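Local coordinates for concanavalin A-like lectin protein kinase family protein (Theobroma cacao, PDB 6CTH) that probably transfers phosphate from ATP to protein substrates through its kinase domain, captured here with magnesium and an oxindole inhibitor bound, at residues Ser108-Glu113 with Ser151-Lys156. Numbering follows the deposited sequence.
Sequences SLLTWE and SSFNAK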
loop_
_atom_site.group_PDB
_atom_site.type_symbol
_atom_site.label_atom_id
_atom_site.label_comp_id
_atom_site.label_asym_id
_atom_site.label_seq_id
_atom_site.Cartn_x
_atom_site.Cartn_y
_atom_site.Cartn_z
ATOM N N SER A 108 13.857 -7.336 -7.603
ATOM C CA SER A 108 15.187 -7.085 -7.023
ATOM C C SER A 108 15.156 -7.503 -5.559
ATOM O O SER A 108 14.093 -7.763 -5.018
ATOM C CB SER A 108 15.608 -5.623 -7.134
ATOM O OG SER A 108 14.933 -4.788 -6.180
ATOM N N LEU A 109 16.321 -7.560 -4.928
ATOM C CA LEU A 109 16.421 -7.812 -3.502
ATOM C C LEU A 109 16.503 -6.454 -2.867
ATOM O O LEU A 109 17.468 -5.725 -3.102
ATOM C CB LEU A 109 17.684 -8.605 -3.134
ATOM C CG LEU A 109 17.926 -8.843 -1.636
ATOM C CD1 LEU A 109 16.722 -9.528 -0.989
ATOM C CD2 LEU A 109 19.192 -9.644 -1.377
ATOM N N LEU A 110 15.496 -6.115 -2.072
ATOM C CA LEU A 110 15.507 -4.860 -1.331
ATOM C C LEU A 110 16.362 -5.018 -0.091
ATOM O O LEU A 110 16.097 -5.894 0.721
ATOM C CB LEU A 110 14.076 -4.417 -0.971
ATOM C CG LEU A 110 13.219 -3.974 -2.186
ATOM C CD1 LEU A 110 11.878 -3.431 -1.742
ATOM C CD2 LEU A 110 13.876 -2.928 -3.058
ATOM N N THR A 111 17.378 -4.171 0.063
ATOM C CA THR A 111 18.225 -4.180 1.266
ATOM C C THR A 111 17.391 -3.835 2.504
ATOM O O THR A 111 16.295 -3.236 2.398
ATOM C CB THR A 111 19.378 -3.156 1.226
ATOM O OG1 THR A 111 18.850 -1.817 1.222
ATOM C CG2 THR A 111 20.302 -3.344 -0.011
ATOM N N TRP A 112 17.918 -4.206 3.667
ATOM C CA TRP A 112 17.300 -3.863 4.927
ATOM C C TRP A 112 17.111 -2.343 5.031
ATOM O O TRP A 112 16.035 -1.888 5.436
ATOM C CB TRP A 112 18.063 -4.373 6.148
ATOM C CG TRP A 112 17.371 -3.890 7.339
ATOM C CD1 TRP A 112 17.722 -2.832 8.110
ATOM C CD2 TRP A 112 16.116 -4.359 7.827
ATOM N NE1 TRP A 112 16.773 -2.627 9.071
ATOM C CE2 TRP A 112 15.762 -3.541 8.900
ATOM C CE3 TRP A 112 15.243 -5.369 7.438
ATOM C CZ2 TRP A 112 14.592 -3.743 9.635
ATOM C CZ3 TRP A 112 14.065 -5.571 8.173
ATOM C CH2 TRP A 112 13.753 -4.736 9.245
ATOM N N GLU A 113 18.153 -1.573 4.711
ATOM C CA GLU A 113 18.094 -0.124 4.857
ATOM C C GLU A 113 16.961 0.481 3.977
ATOM O O GLU A 113 16.201 1.349 4.425
ATOM C CB GLU A 113 19.465 0.519 4.548
ATOM N N SER A 151 12.938 5.944 -8.638
ATOM C CA SER A 151 14.278 5.535 -9.051
ATOM C C SER A 151 15.193 5.269 -7.874
ATOM O O SER A 151 16.069 4.429 -7.952
ATOM C CB SER A 151 14.898 6.545 -10.022
ATOM O OG SER A 151 15.098 7.808 -9.419
ATOM N N SER A 152 15.027 6.043 -6.814
ATOM C CA SER A 152 15.808 5.858 -5.572
ATOM C C SER A 152 15.154 4.916 -4.556
ATOM O O SER A 152 15.564 4.881 -3.366
ATOM C CB SER A 152 16.047 7.210 -4.888
ATOM O OG SER A 152 16.499 8.187 -5.791
ATOM N N PHE A 153 14.140 4.164 -4.992
ATOM C CA PHE A 153 13.369 3.340 -4.106
ATOM C C PHE A 153 12.662 4.100 -2.962
ATOM O O PHE A 153 12.375 3.514 -1.920
ATOM C CB PHE A 153 14.235 2.197 -3.583
ATOM C CG PHE A 153 14.633 1.224 -4.651
ATOM C CD1 PHE A 153 13.760 0.218 -5.043
ATOM C CD2 PHE A 153 15.866 1.323 -5.282
ATOM C CE1 PHE A 153 14.104 -0.687 -6.040
ATOM C CE2 PHE A 153 16.232 0.398 -6.267
ATOM C CZ PHE A 153 15.341 -0.588 -6.652
ATOM N N ASN A 154 12.342 5.378 -3.172
ATOM C CA ASN A 154 11.426 6.073 -2.272
ATOM C C ASN A 154 10.012 5.583 -2.605
ATOM O O ASN A 154 9.704 5.324 -3.784
ATOM C CB ASN A 154 11.503 7.590 -2.419
ATOM C CG ASN A 154 12.903 8.166 -2.071
ATOM O OD1 ASN A 154 13.435 7.934 -0.999
ATOM N ND2 ASN A 154 13.493 8.898 -3.018
ATOM N N ALA A 155 9.180 5.439 -1.581
ATOM C CA ALA A 155 7.830 4.859 -1.733
ATOM C C ALA A 155 6.726 5.899 -1.858
ATOM O O ALA A 155 6.795 6.952 -1.176
ATOM C CB ALA A 155 7.549 3.950 -0.581
ATOM N N LYS A 156 5.756 5.668 -2.747
ATOM C CA LYS A 156 4.571 6.494 -2.900
ATOM C C LYS A 156 3.324 5.637 -2.846
ATOM O O LYS A 156 3.186 4.719 -3.642
ATOM C CB LYS A 156 4.597 7.277 -4.212
ATOM C CG LYS A 156 5.587 8.442 -4.230
ATOM C CD LYS A 156 5.640 9.195 -5.561
ATOM C CE LYS A 156 6.439 10.489 -5.447
ATOM N NZ LYS A 156 5.567 11.653 -5.074
#
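Two loops of the C-terminal lobe of this protein kinase fold meet here: the connection from helix 99-103 into the long helix 112-132, and the turn of the beta hairpin 147-149/155-157 that follows the catalytic loop. Phe153 sits in that turn with a left-handed backbone (phi 59°, psi 27°); its CB is directed toward the 108-113 segment, and the ring ends beside Leu110. The CA atoms of Leu110 and Phe153, the nearest across the two segments, are 8.9 Å apart. The touching is done by one methyl: Leu110 CD2 lies 3.7 Å from Phe153 CD1 and equally near CE1, so it rests against a single ring bond and meets the ring at a slant. With CG anti to the carbonyl carbon (chi1 -69°), CD1 continues the extended chain of Leu110 and CD2 is the branch turned to Phe153. The leucine side chain also touches Leu99, His102 and Ile103 of helix 99-103 and Ile118 of helix 112-132, while Val114 also touches Phe153. Ser108 adds a looser contact farther out along the ring, with its OG 4.2 Å from Phe153 CE1. That hydroxyl is hydrogen-bonded to His102 ND1, so its polar need is met elsewhere and it is simply a neighbour of the ring. Between the two segments themselves the chemistry is apolar and small, burying 89 Å² in all: the loops meet through van der Waals packing of one methyl on a ring, and part of the polar anchoring of the turn comes from Arg117 and Asp121 of helix 112-132, which bond Ser152 O and Ala155 N.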